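Local coordinates for protein RNA-dependent RNA Polymerase (Bombyx mori cytoplasmic polyhedrosis virus, PDB 6TZ0) that catalyses RNA-directed RNA synthesis, transcribing the double-stranded viral genome conservatively and probably also making the complementary minus strands during replication, at residues A[32-37]-A[789-794]; A[140-143]-A[147-150]; A[751-756]-A[834-839]. All blocks are in the same frame, centred on the assembly; numbering follows the deposited sequence.

Contact 1 (A[32-37]-A[789-794])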
ATOM      1  N   LYS A  32     -27.627 -14.929  30.615  1.00 56.36           N
ATOM      2  CA  LYS A  32     -28.174 -16.202  30.158  1.00 56.36           C
ATOM      3  C   LYS A  32     -27.998 -16.368  28.653  1.00 56.36           C
ATOM      4  O   LYS A  32     -27.802 -17.485  28.163  1.00 56.36           O
ATOM      5  CB  LYS A  32     -29.649 -16.302  30.554  1.00 56.36           C
ATOM      6  CG  LYS A  32     -30.317 -17.628  30.248  1.00 56.36           C
ATOM      7  CD  LYS A  32     -31.743 -17.653  30.778  1.00 56.36           C
ATOM      8  CE  LYS A  32     -32.490 -18.896  30.314  1.00 56.36           C
ATOM      9  NZ  LYS A  32     -31.912 -20.147  30.878  1.00 56.36           N
ATOM     10  N   LEU A  33     -28.045 -15.267  27.901  1.00 52.65           N
ATOM     11  CA  LEU A  33     -27.746 -15.371  26.475  1.00 52.65           C
ATOM     12  C   LEU A  33     -26.254 -15.505  26.203  1.00 52.65           C
ATOM     13  O   LEU A  33     -25.867 -16.095  25.191  1.00 52.65           O
ATOM     14  CB  LEU A  33     -28.306 -14.177  25.711  1.00 52.65           C
ATOM     15  CG  LEU A  33     -29.822 -14.172  25.582  1.00 52.65           C
ATOM     16  CD1 LEU A  33     -30.273 -12.949  24.823  1.00 52.65           C
ATOM     17  CD2 LEU A  33     -30.289 -15.437  24.898  1.00 52.65           C
ATOM     18  N   ALA A  34     -25.398 -14.967  27.070  1.00 56.62           N
ATOM     19  CA  ALA A  34     -23.967 -15.059  26.816  1.00 56.62           C
ATOM     20  C   ALA A  34     -23.353 -16.383  27.256  1.00 56.62           C
ATOM     21  O   ALA A  34     -22.304 -16.760  26.727  1.00 56.62           O
ATOM     22  CB  ALA A  34     -23.234 -13.907  27.505  1.00 56.62           C
ATOM     23  N   ASN A  35     -23.969 -17.099  28.199  1.00 60.95           N
ATOM     24  CA  ASN A  35     -23.298 -18.262  28.780  1.00 60.95           C
ATOM     25  C   ASN A  35     -23.448 -19.523  27.931  1.00 60.95           C
ATOM     26  O   ASN A  35     -22.452 -20.084  27.464  1.00 60.95           O
ATOM     27  CB  ASN A  35     -23.809 -18.508  30.199  1.00 60.95           C
ATOM     28  CG  ASN A  35     -23.285 -17.491  31.186  1.00 60.95           C
ATOM     29  OD1 ASN A  35     -22.115 -17.117  31.145  1.00 60.95           O
ATOM     30  ND2 ASN A  35     -24.151 -17.033  32.077  1.00 60.95           N
ATOM     31  N   ASP A  36     -24.675 -20.000  27.736  1.00 58.95           N
ATOM     32  CA  ASP A  36     -24.908 -21.301  27.122  1.00 58.95           C
ATOM     33  C   ASP A  36     -25.615 -21.184  25.778  1.00 58.95           C
ATOM     34  O   ASP A  36     -26.363 -20.237  25.527  1.00 58.95           O
ATOM     35  CB  ASP A  36     -25.717 -22.208  28.053  1.00 58.95           C
ATOM     36  CG  ASP A  36     -26.999 -21.563  28.534  1.00 58.95           C
ATOM     37  OD1 ASP A  36     -27.186 -20.355  28.293  1.00 58.95           O
ATOM     38  OD2 ASP A  36     -27.826 -22.266  29.152  1.00 58.95           O
ATOM     39  N   ARG A  37     -25.373 -22.170  24.913  1.00 55.67           N
ATOM     40  CA  ARG A  37     -25.952 -22.188  23.577  1.00 55.67           C
ATOM     41  C   ARG A  37     -27.324 -22.840  23.532  1.00 55.67           C
ATOM     42  O   ARG A  37     -28.023 -22.708  22.521  1.00 55.67           O
ATOM     43  CB  ARG A  37     -25.012 -22.904  22.602  1.00 55.67           C
ATOM     44  CG  ARG A  37     -24.867 -24.384  22.857  1.00 55.67           C
ATOM     45  CD  ARG A  37     -23.861 -25.015  21.915  1.00 55.67           C
ATOM     46  NE  ARG A  37     -23.813 -26.463  22.080  1.00 55.67           N
ATOM     47  CZ  ARG A  37     -23.037 -27.092  22.956  1.00 55.67           C
ATOM     48  NH1 ARG A  37     -22.229 -26.402  23.747  1.00 55.67           N
ATOM     49  NH2 ARG A  37     -23.066 -28.413  23.036  1.00 55.67           N
ATOM     50  N   LEU A 789     -19.311  -9.409  24.347  1.00 55.32           N
ATOM     51  CA  LEU A 789     -18.083  -9.159  25.104  1.00 55.32           C
ATOM     52  C   LEU A 789     -18.128  -9.488  26.599  1.00 55.32           C
ATOM     53  O   LEU A 789     -17.227  -9.108  27.340  1.00 55.32           O
ATOM     54  CB  LEU A 789     -17.644  -7.703  24.918  1.00 55.32           C
ATOM     55  CG  LEU A 789     -17.574  -7.173  23.486  1.00 55.32           C
ATOM     56  CD1 LEU A 789     -17.372  -5.668  23.495  1.00 55.32           C
ATOM     57  CD2 LEU A 789     -16.457  -7.847  22.710  1.00 55.32           C
ATOM     58  N   ARG A 790     -19.165 -10.182  27.045  1.00 59.17           N
ATOM     59  CA  ARG A 790     -19.326 -10.485  28.468  1.00 59.17           C
ATOM     60  C   ARG A 790     -18.667 -11.738  29.069  1.00 59.17           C
ATOM     61  O   ARG A 790     -18.748 -11.940  30.277  1.00 59.17           O
ATOM     62  CB  ARG A 790     -20.813 -10.473  28.821  1.00 59.17           C
ATOM     63  CG  ARG A 790     -21.090 -10.307  30.301  1.00 59.17           C
ATOM     64  CD  ARG A 790     -22.528  -9.895  30.534  1.00 59.17           C
ATOM     65  NE  ARG A 790     -22.832  -9.795  31.954  1.00 59.17           N
ATOM     66  CZ  ARG A 790     -24.027  -9.479  32.433  1.00 59.17           C
ATOM     67  NH1 ARG A 790     -25.026  -9.231  31.602  1.00 59.17           N
ATOM     68  NH2 ARG A 790     -24.222  -9.411  33.740  1.00 59.17           N
ATOM     69  N   ARG A 791     -18.010 -12.566  28.263  1.00 66.24           N
ATOM     70  CA  ARG A 791     -17.420 -13.800  28.798  1.00 66.24           C
ATOM     71  C   ARG A 791     -15.900 -13.842  28.936  1.00 66.24           C
ATOM     72  O   ARG A 791     -15.170 -13.553  27.992  1.00 66.24           O
ATOM     73  CB  ARG A 791     -17.855 -14.996  27.955  1.00 66.24           C
ATOM     74  CG  ARG A 791     -19.334 -15.310  28.023  1.00 66.24           C
ATOM     75  CD  ARG A 791     -19.573 -16.740  27.583  1.00 66.24           C
ATOM     76  NE  ARG A 791     -18.687 -17.656  28.291  1.00 66.24           N
ATOM     77  CZ  ARG A 791     -18.826 -18.976  28.296  1.00 66.24           C
ATOM     78  NH1 ARG A 791     -17.973 -19.729  28.973  1.00 66.24           N
ATOM     79  NH2 ARG A 791     -19.821 -19.541  27.629  1.00 66.24           N
ATOM     80  N   PHE A 792     -15.439 -14.190  30.134  1.00 75.24           N
ATOM     81  CA  PHE A 792     -14.014 -14.313  30.414  1.00 75.24           C
ATOM     82  C   PHE A 792     -13.677 -15.617  31.154  1.00 75.24           C
ATOM     83  O   PHE A 792     -14.248 -15.891  32.206  1.00 75.24           O
ATOM     84  CB  PHE A 792     -13.565 -13.109  31.243  1.00 75.24           C
ATOM     85  CG  PHE A 792     -12.079 -12.903  31.274  1.00 75.24           C
ATOM     86  CD1 PHE A 792     -11.397 -12.512  30.135  1.00 75.24           C
ATOM     87  CD2 PHE A 792     -11.368 -13.075  32.447  1.00 75.24           C
ATOM     88  CE1 PHE A 792     -10.031 -12.316  30.162  1.00 75.24           C
ATOM     89  CE2 PHE A 792     -10.002 -12.878  32.481  1.00 75.24           C
ATOM     90  CZ  PHE A 792      -9.332 -12.498  31.337  1.00 75.24           C
ATOM     91  N   THR A 793     -12.746 -16.407  30.620  1.00 80.08           N
ATOM     92  CA  THR A 793     -12.311 -17.633  31.272  1.00 80.08           C
ATOM     93  C   THR A 793     -10.847 -17.497  31.648  1.00 80.08           C
ATOM     94  O   THR A 793     -10.041 -17.004  30.853  1.00 80.08           O
ATOM     95  CB  THR A 793     -12.509 -18.847  30.366  1.00 80.08           C
ATOM     96  OG1 THR A 793     -11.728 -18.685  29.176  1.00 80.08           O
ATOM     97  CG2 THR A 793     -13.971 -18.994  29.993  1.00 80.08           C
ATOM     98  N   LEU A 794     -10.507 -17.925  32.856  1.00 87.63           N
ATOM     99  CA  LEU A 794      -9.148 -17.789  33.345  1.00 87.63           C
ATOM    100  C   LEU A 794      -8.755 -19.038  34.116  1.00 87.63           C
ATOM    101  O   LEU A 794      -9.525 -19.533  34.943  1.00 87.63           O
ATOM    102  CB  LEU A 794      -9.007 -16.541  34.223  1.00 87.63           C
ATOM    103  CG  LEU A 794      -7.596 -16.221  34.703  1.00 87.63           C
ATOM    104  CD1 LEU A 794      -6.671 -16.043  33.518  1.00 87.63           C
ATOM    105  CD2 LEU A 794      -7.605 -14.969  35.560  1.00 87.63           C
TER
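R791 and the pair A34 and N35 join the carbonyl end of helix 20-35 to strand 791-795, an outer strand of a three-stranded antiparallel sheet, in a worked example of an arginine drawn across a helix end. CB of R791 points toward the helix, and CG follows beside the backbone N (chi1 -66°), meeting the methyl of A34 with CG to A34 CB at 4.2 Å. The chain then bends at chi3 (50°), bringing the guanidinium to the carbonyls of A34 and N35. NE lies 4.0 Å from A34 O, and CZ lies 3.9 Å from N35 O. Both carbonyl oxygens approach the edge of the guanidinium near its plane, where the negative end of the helix dipole would favour a positive charge. The preceding residue, R790, places CB 4.4 Å from A34 CB, while R790 NE is hydrogen-bonded to L832 O. R791 binds ATP in this protein, as does R37 two residues beyond N35; no ATP is bound to this chain. At the tip, R791 NH2 faces N35 O at 2.7 Å, but the angle is too poor for a hydrogen bond.

Contact 2 (A[140-143]-A[147-150])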
ATOM      1  N   SER A 140     -16.101 -12.985  11.890  1.00 47.43           N
ATOM      2  CA  SER A 140     -16.828 -12.434  13.018  1.00 47.43           C
ATOM      3  C   SER A 140     -15.923 -11.491  13.788  1.00 47.43           C
ATOM      4  O   SER A 140     -14.737 -11.771  13.981  1.00 47.43           O
ATOM      5  CB  SER A 140     -17.351 -13.536  13.921  1.00 47.43           C
ATOM      6  OG  SER A 140     -16.285 -14.239  14.523  1.00 47.43           O
ATOM      7  N   ARG A 141     -16.488 -10.373  14.224  1.00 46.34           N
ATOM      8  CA  ARG A 141     -15.670  -9.342  14.836  1.00 46.34           C
ATOM      9  C   ARG A 141     -15.494  -9.535  16.337  1.00 46.34           C
ATOM     10  O   ARG A 141     -14.392  -9.333  16.855  1.00 46.34           O
ATOM     11  CB  ARG A 141     -16.263  -7.964  14.538  1.00 46.34           C
ATOM     12  CG  ARG A 141     -15.375  -6.814  14.983  1.00 46.34           C
ATOM     13  CD  ARG A 141     -15.931  -5.480  14.567  1.00 46.34           C
ATOM     14  NE  ARG A 141     -15.877  -5.272  13.128  1.00 46.34           N
ATOM     15  CZ  ARG A 141     -14.842  -4.743  12.489  1.00 46.34           C
ATOM     16  NH1 ARG A 141     -13.769  -4.352  13.156  1.00 46.34           N
ATOM     17  NH2 ARG A 141     -14.888  -4.591  11.178  1.00 46.34           N
ATOM     18  N   PHE A 142     -16.536  -9.945  17.053  1.00 49.66           N
ATOM     19  CA  PHE A 142     -16.472  -9.915  18.506  1.00 49.66           C
ATOM     20  C   PHE A 142     -16.580 -11.286  19.152  1.00 49.66           C
ATOM     21  O   PHE A 142     -15.834 -11.582  20.092  1.00 49.66           O
ATOM     22  CB  PHE A 142     -17.566  -8.995  19.055  1.00 49.66           C
ATOM     23  CG  PHE A 142     -17.417  -7.573  18.628  1.00 49.66           C
ATOM     24  CD1 PHE A 142     -16.382  -6.797  19.117  1.00 49.66           C
ATOM     25  CD2 PHE A 142     -18.325  -6.998  17.762  1.00 49.66           C
ATOM     26  CE1 PHE A 142     -16.246  -5.483  18.737  1.00 49.66           C
ATOM     27  CE2 PHE A 142     -18.194  -5.683  17.384  1.00 49.66           C
ATOM     28  CZ  PHE A 142     -17.154  -4.926  17.874  1.00 49.66           C
ATOM     29  N   ALA A 143     -17.485 -12.133  18.684  1.00 50.11           N
ATOM     30  CA  ALA A 143     -17.740 -13.411  19.327  1.00 50.11           C
ATOM     31  C   ALA A 143     -18.124 -14.400  18.238  1.00 50.11           C
ATOM     32  O   ALA A 143     -17.826 -14.184  17.061  1.00 50.11           O
ATOM     33  CB  ALA A 143     -18.823 -13.267  20.409  1.00 50.11           C
ATOM     34  N   ARG A 147     -23.939 -15.578  18.686  1.00 49.44           N
ATOM     35  CA  ARG A 147     -24.013 -14.563  19.732  1.00 49.44           C
ATOM     36  C   ARG A 147     -24.256 -13.179  19.145  1.00 49.44           C
ATOM     37  O   ARG A 147     -24.986 -12.369  19.728  1.00 49.44           O
ATOM     38  CB  ARG A 147     -22.732 -14.578  20.554  1.00 49.44           C
ATOM     39  CG  ARG A 147     -22.559 -15.846  21.338  1.00 49.44           C
ATOM     40  CD  ARG A 147     -21.280 -15.835  22.121  1.00 49.44           C
ATOM     41  NE  ARG A 147     -21.090 -17.093  22.826  1.00 49.44           N
ATOM     42  CZ  ARG A 147     -20.006 -17.398  23.523  1.00 49.44           C
ATOM     43  NH1 ARG A 147     -19.921 -18.571  24.134  1.00 49.44           N
ATOM     44  NH2 ARG A 147     -19.005 -16.533  23.607  1.00 49.44           N
ATOM     45  N   GLU A 148     -23.673 -12.903  17.977  1.00 45.29           N
ATOM     46  CA  GLU A 148     -23.918 -11.632  17.307  1.00 45.29           C
ATOM     47  C   GLU A 148     -25.348 -11.546  16.792  1.00 45.29           C
ATOM     48  O   GLU A 148     -25.989 -10.487  16.890  1.00 45.29           O
ATOM     49  CB  GLU A 148     -22.911 -11.446  16.177  1.00 45.29           C
ATOM     50  CG  GLU A 148     -21.477 -11.347  16.668  1.00 45.29           C
ATOM     51  CD  GLU A 148     -20.486 -11.120  15.551  1.00 45.29           C
ATOM     52  OE1 GLU A 148     -20.894 -11.147  14.375  1.00 45.29           O
ATOM     53  OE2 GLU A 148     -19.294 -10.919  15.848  1.00 45.29           O
ATOM     54  N   LEU A 149     -25.880 -12.659  16.272  1.00 42.19           N
ATOM     55  CA  LEU A 149     -27.281 -12.677  15.868  1.00 42.19           C
ATOM     56  C   LEU A 149     -28.210 -12.543  17.076  1.00 42.19           C
ATOM     57  O   LEU A 149     -29.253 -11.881  16.989  1.00 42.19           O
ATOM     58  CB  LEU A 149     -27.577 -13.953  15.077  1.00 42.19           C
ATOM     59  CG  LEU A 149     -28.970 -14.054  14.455  1.00 42.19           C
ATOM     60  CD1 LEU A 149     -29.179 -12.941  13.454  1.00 42.19           C
ATOM     61  CD2 LEU A 149     -29.185 -15.393  13.800  1.00 42.19           C
ATOM     62  N   CYS A 150     -27.828 -13.131  18.217  1.00 45.15           N
ATOM     63  CA  CYS A 150     -28.583 -12.946  19.455  1.00 45.15           C
ATOM     64  C   CYS A 150     -28.567 -11.496  19.911  1.00 45.15           C
ATOM     65  O   CYS A 150     -29.574 -10.997  20.420  1.00 45.15           O
ATOM     66  CB  CYS A 150     -28.039 -13.845  20.567  1.00 45.15           C
ATOM     67  SG  CYS A 150     -28.465 -15.584  20.445  1.00 45.15           S
TER
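S140 and E148 meet where the loop after helix 121-134 turns into helix 145-160, a loop-to-helix junction in which an acidic side chain of the first helical turn reaches back to the backbone N-H groups of the chain that leads in. S140 brings its CB to 3.8 Å from E148 OE2. Its hydroxyl spans the loop instead, S140 OG donating to A143 O at 3.0 Å. The short segment is thereby closed on itself as it passes the carboxylate. R141 follows with a weak bond, its N lying 3.3 Å from E148 OE2 with a strongly bent N-H...O angle of 126°. Its side chain runs away from the helix, CG passing over one face of the F142 ring, and NH1 ends in a salt bridge with E759 of helix 754-766. F142 makes the stronger bond: its N is 3.2 Å from E148 OE2, almost straight at 172°, and it meets the oxygen nearly end-on to the C-O bond. One carboxylate oxygen thus receives two successive backbone N-H groups. E148 gets there because CG stands beside its own backbone N (chi1 -64°) and the chain beyond is extended. The buried charge would probably also be favoured by the nearby start of the helix, while Y208 and W742 pack against the same side chain. The ring of F142 turns to L760 and L789. A143 completes the segment by laying its methyl alongside the aliphatic stem of R147, a residue of the ATP-binding site, which is empty in this chain. The stem is extended from CG to NE, and A143 CB touches it at two carbons, 3.9 Å from R147 CD and 4.1 Å from R147 CB.

Contact 3 (A[751-756]-A[834-839])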
ATOM      1  N   GLY A 751      -8.839 -11.314  23.328  1.00 79.51           N
ATOM      2  CA  GLY A 751      -8.032 -11.334  24.528  1.00 79.51           C
ATOM      3  C   GLY A 751      -8.341 -10.210  25.494  1.00 79.51           C
ATOM      4  O   GLY A 751      -8.977 -10.435  26.527  1.00 79.51           O
ATOM      5  N   ARG A 752      -7.922  -8.988  25.150  1.00 73.86           N
ATOM      6  CA  ARG A 752      -7.844  -7.919  26.141  1.00 73.86           C
ATOM      7  C   ARG A 752      -9.223  -7.375  26.505  1.00 73.86           C
ATOM      8  O   ARG A 752      -9.478  -7.070  27.677  1.00 73.86           O
ATOM      9  CB  ARG A 752      -6.937  -6.804  25.624  1.00 73.86           C
ATOM     10  CG  ARG A 752      -6.727  -5.669  26.602  1.00 73.86           C
ATOM     11  CD  ARG A 752      -5.872  -6.090  27.779  1.00 73.86           C
ATOM     12  NE  ARG A 752      -5.747  -5.006  28.749  1.00 73.86           N
ATOM     13  CZ  ARG A 752      -4.825  -4.050  28.695  1.00 73.86           C
ATOM     14  NH1 ARG A 752      -3.939  -4.032  27.709  1.00 73.86           N
ATOM     15  NH2 ARG A 752      -4.793  -3.106  29.626  1.00 73.86           N
ATOM     16  N   LEU A 753     -10.085  -7.167  25.501  1.00 64.07           N
ATOM     17  CA  LEU A 753     -11.527  -6.903  25.604  1.00 64.07           C
ATOM     18  C   LEU A 753     -11.852  -5.500  26.133  1.00 64.07           C
ATOM     19  O   LEU A 753     -13.005  -5.061  26.083  1.00 64.07           O
ATOM     20  CB  LEU A 753     -12.204  -8.014  26.432  1.00 64.07           C
ATOM     21  CG  LEU A 753     -13.708  -8.201  26.617  1.00 64.07           C
ATOM     22  CD1 LEU A 753     -14.027  -9.666  26.658  1.00 64.07           C
ATOM     23  CD2 LEU A 753     -14.137  -7.585  27.924  1.00 64.07           C
ATOM     24  N   ASN A 754     -10.839  -4.770  26.597  1.00 60.82           N
ATOM     25  CA  ASN A 754     -10.922  -3.316  26.640  1.00 60.82           C
ATOM     26  C   ASN A 754     -10.684  -2.746  25.247  1.00 60.82           C
ATOM     27  O   ASN A 754     -11.357  -1.795  24.825  1.00 60.82           O
ATOM     28  CB  ASN A 754      -9.892  -2.779  27.633  1.00 60.82           C
ATOM     29  CG  ASN A 754     -10.063  -1.306  27.935  1.00 60.82           C
ATOM     30  OD1 ASN A 754     -11.011  -0.662  27.488  1.00 60.82           O
ATOM     31  ND2 ASN A 754      -9.121  -0.756  28.687  1.00 60.82           N
ATOM     32  N   LEU A 755      -9.736  -3.339  24.517  1.00 58.66           N
ATOM     33  CA  LEU A 755      -9.516  -3.043  23.109  1.00 58.66           C
ATOM     34  C   LEU A 755     -10.736  -3.352  22.252  1.00 58.66           C
ATOM     35  O   LEU A 755     -10.986  -2.639  21.275  1.00 58.66           O
ATOM     36  CB  LEU A 755      -8.317  -3.839  22.592  1.00 58.66           C
ATOM     37  CG  LEU A 755      -6.887  -3.289  22.658  1.00 58.66           C
ATOM     38  CD1 LEU A 755      -6.753  -2.084  21.744  1.00 58.66           C
ATOM     39  CD2 LEU A 755      -6.438  -2.939  24.066  1.00 58.66           C
ATOM     40  N   ALA A 756     -11.505  -4.385  22.607  1.00 56.03           N
ATOM     41  CA  ALA A 756     -12.726  -4.698  21.872  1.00 56.03           C
ATOM     42  C   ALA A 756     -13.774  -3.610  22.048  1.00 56.03           C
ATOM     43  O   ALA A 756     -14.450  -3.230  21.084  1.00 56.03           O
ATOM     44  CB  ALA A 756     -13.280  -6.042  22.329  1.00 56.03           C
ATOM     45  N   LEU A 834     -22.680  -5.671  34.075  1.00 55.86           N
ATOM     46  CA  LEU A 834     -22.993  -4.669  33.063  1.00 55.86           C
ATOM     47  C   LEU A 834     -22.502  -3.281  33.438  1.00 55.86           C
ATOM     48  O   LEU A 834     -22.449  -2.408  32.569  1.00 55.86           O
ATOM     49  CB  LEU A 834     -24.494  -4.601  32.793  1.00 55.86           C
ATOM     50  CG  LEU A 834     -25.160  -5.761  32.077  1.00 55.86           C
ATOM     51  CD1 LEU A 834     -26.614  -5.437  31.882  1.00 55.86           C
ATOM     52  CD2 LEU A 834     -24.484  -5.994  30.763  1.00 55.86           C
ATOM     53  N   ALA A 835     -22.136  -3.053  34.700  1.00 55.79           N
ATOM     54  CA  ALA A 835     -21.590  -1.759  35.086  1.00 55.79           C
ATOM     55  C   ALA A 835     -20.188  -1.535  34.539  1.00 55.79           C
ATOM     56  O   ALA A 835     -19.727  -0.394  34.517  1.00 55.79           O
ATOM     57  CB  ALA A 835     -21.580  -1.620  36.605  1.00 55.79           C
ATOM     58  N   TRP A 836     -19.512  -2.593  34.084  1.00 55.20           N
ATOM     59  CA  TRP A 836     -18.189  -2.451  33.487  1.00 55.20           C
ATOM     60  C   TRP A 836     -18.244  -1.726  32.149  1.00 55.20           C
ATOM     61  O   TRP A 836     -17.244  -1.137  31.723  1.00 55.20           O
ATOM     62  CB  TRP A 836     -17.557  -3.830  33.310  1.00 55.20           C
ATOM     63  CG  TRP A 836     -16.172  -3.781  32.789  1.00 55.20           C
ATOM     64  CD1 TRP A 836     -15.041  -3.493  33.487  1.00 55.20           C
ATOM     65  CD2 TRP A 836     -15.778  -3.923  31.426  1.00 55.20           C
ATOM     66  NE1 TRP A 836     -13.956  -3.503  32.651  1.00 55.20           N
ATOM     67  CE2 TRP A 836     -14.385  -3.756  31.376  1.00 55.20           C
ATOM     68  CE3 TRP A 836     -16.470  -4.183  30.242  1.00 55.20           C
ATOM     69  CZ2 TRP A 836     -13.668  -3.851  30.191  1.00 55.20           C
ATOM     70  CZ3 TRP A 836     -15.760  -4.281  29.072  1.00 55.20           C
ATOM     71  CH2 TRP A 836     -14.374  -4.116  29.052  1.00 55.20           C
ATOM     72  N   LEU A 837     -19.401  -1.741  31.480  1.00 52.14           N
ATOM     73  CA  LEU A 837     -19.550  -1.066  30.196  1.00 52.14           C
ATOM     74  C   LEU A 837     -19.436   0.448  30.298  1.00 52.14           C
ATOM     75  O   LEU A 837     -19.166   1.103  29.291  1.00 52.14           O
ATOM     76  CB  LEU A 837     -20.899  -1.415  29.568  1.00 52.14           C
ATOM     77  CG  LEU A 837     -21.107  -2.836  29.063  1.00 52.14           C
ATOM     78  CD1 LEU A 837     -22.550  -3.045  28.652  1.00 52.14           C
ATOM     79  CD2 LEU A 837     -20.195  -3.087  27.894  1.00 52.14           C
ATOM     80  N   PHE A 838     -19.611   1.026  31.481  1.00 50.44           N
ATOM     81  CA  PHE A 838     -19.763   2.467  31.587  1.00 50.44           C
ATOM     82  C   PHE A 838     -18.652   3.106  32.403  1.00 50.44           C
ATOM     83  O   PHE A 838     -18.846   4.191  32.956  1.00 50.44           O
ATOM     84  CB  PHE A 838     -21.125   2.784  32.196  1.00 50.44           C
ATOM     85  CG  PHE A 838     -22.249   2.023  31.563  1.00 50.44           C
ATOM     86  CD1 PHE A 838     -22.689   2.330  30.292  1.00 50.44           C
ATOM     87  CD2 PHE A 838     -22.877   1.005  32.254  1.00 50.44           C
ATOM     88  CE1 PHE A 838     -23.726   1.620  29.716  1.00 50.44           C
ATOM     89  CE2 PHE A 838     -23.918   0.301  31.685  1.00 50.44           C
ATOM     90  CZ  PHE A 838     -24.344   0.613  30.417  1.00 50.44           C
ATOM     91  N   MET A 839     -17.493   2.476  32.479  1.00 55.38           N
ATOM     92  CA  MET A 839     -16.484   2.870  33.442  1.00 55.38           C
ATOM     93  C   MET A 839     -15.239   3.448  32.789  1.00 55.38           C
ATOM     94  O   MET A 839     -14.969   3.198  31.611  1.00 55.38           O
ATOM     95  CB  MET A 839     -16.111   1.668  34.320  1.00 55.38           C
ATOM     96  CG  MET A 839     -17.134   1.370  35.400  1.00 55.38           C
ATOM     97  SD  MET A 839     -17.186   2.643  36.684  1.00 55.38           S
ATOM     98  CE  MET A 839     -18.634   3.610  36.255  1.00 55.38           C
TER
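W836 overlaps the side chain and carbonyl of L753 with the outer rim of its indole, bridging a short 3-10 segment, 834-837, and the turn that leads into helix 754-766. The indole is the long arm of the contact: CG lies opposite the backbone N across the CA-CB bond (chi1 -176°), which sends the six-membered ring out from the 3-10 backbone to the turn. There the two side chains cross obliquely. L753 CD2 lies to one side of the indole plane, near its CH2 corner, and touches two of the ring carbons, W836 CH2 at 3.7 Å and W836 CZ3 at 3.9 Å. The L753 carbonyl comes from a different direction, lying in the plane of the indole and facing its edge, with L753 O 3.4 Å from W836 CH2. A carbon-bound hydrogen on that edge would therefore point in the general direction of the oxygen, consistent with a mildly polar touch beside the apolar one. L753 itself has a left-handed backbone conformation (phi 72°) just ahead of the helix. The same turn is tied elsewhere by R752, which forms a salt bridge with D915. On the other side of the contact, weak backbone bonds from L837 N to L834 O and from F838 N to A835 O hold the 3-10 segment, and W836 also pairs through its backbone with G843. L908 of helix 902-911 packs on W836 as well, so the indole links three parts of the fold in a buried setting. The rim also reaches the next residue, N754 CA lying 4.3 Å from W836 CH2.

In the fold
The three contacts form one compact cluster on the same side of the chain's centre: the centre of contact 1 lies about 12 Å from that of contact 2 and about 14 Å from that of contact 3, while contacts 2 and 3 are about 16 Å apart. Contact 2 falls within the long span that contact 1 closes, contact 3 follows contact 2, and contacts 1 and 3 alternate along the chain. L789 is the common neighbour, packing on F142 and A756 and touching L753. R37, R147 and R791, all ATP-binding residues of this protein, come to this region from distant parts of the sequence, consistent with part of one ATP site, empty in this chain.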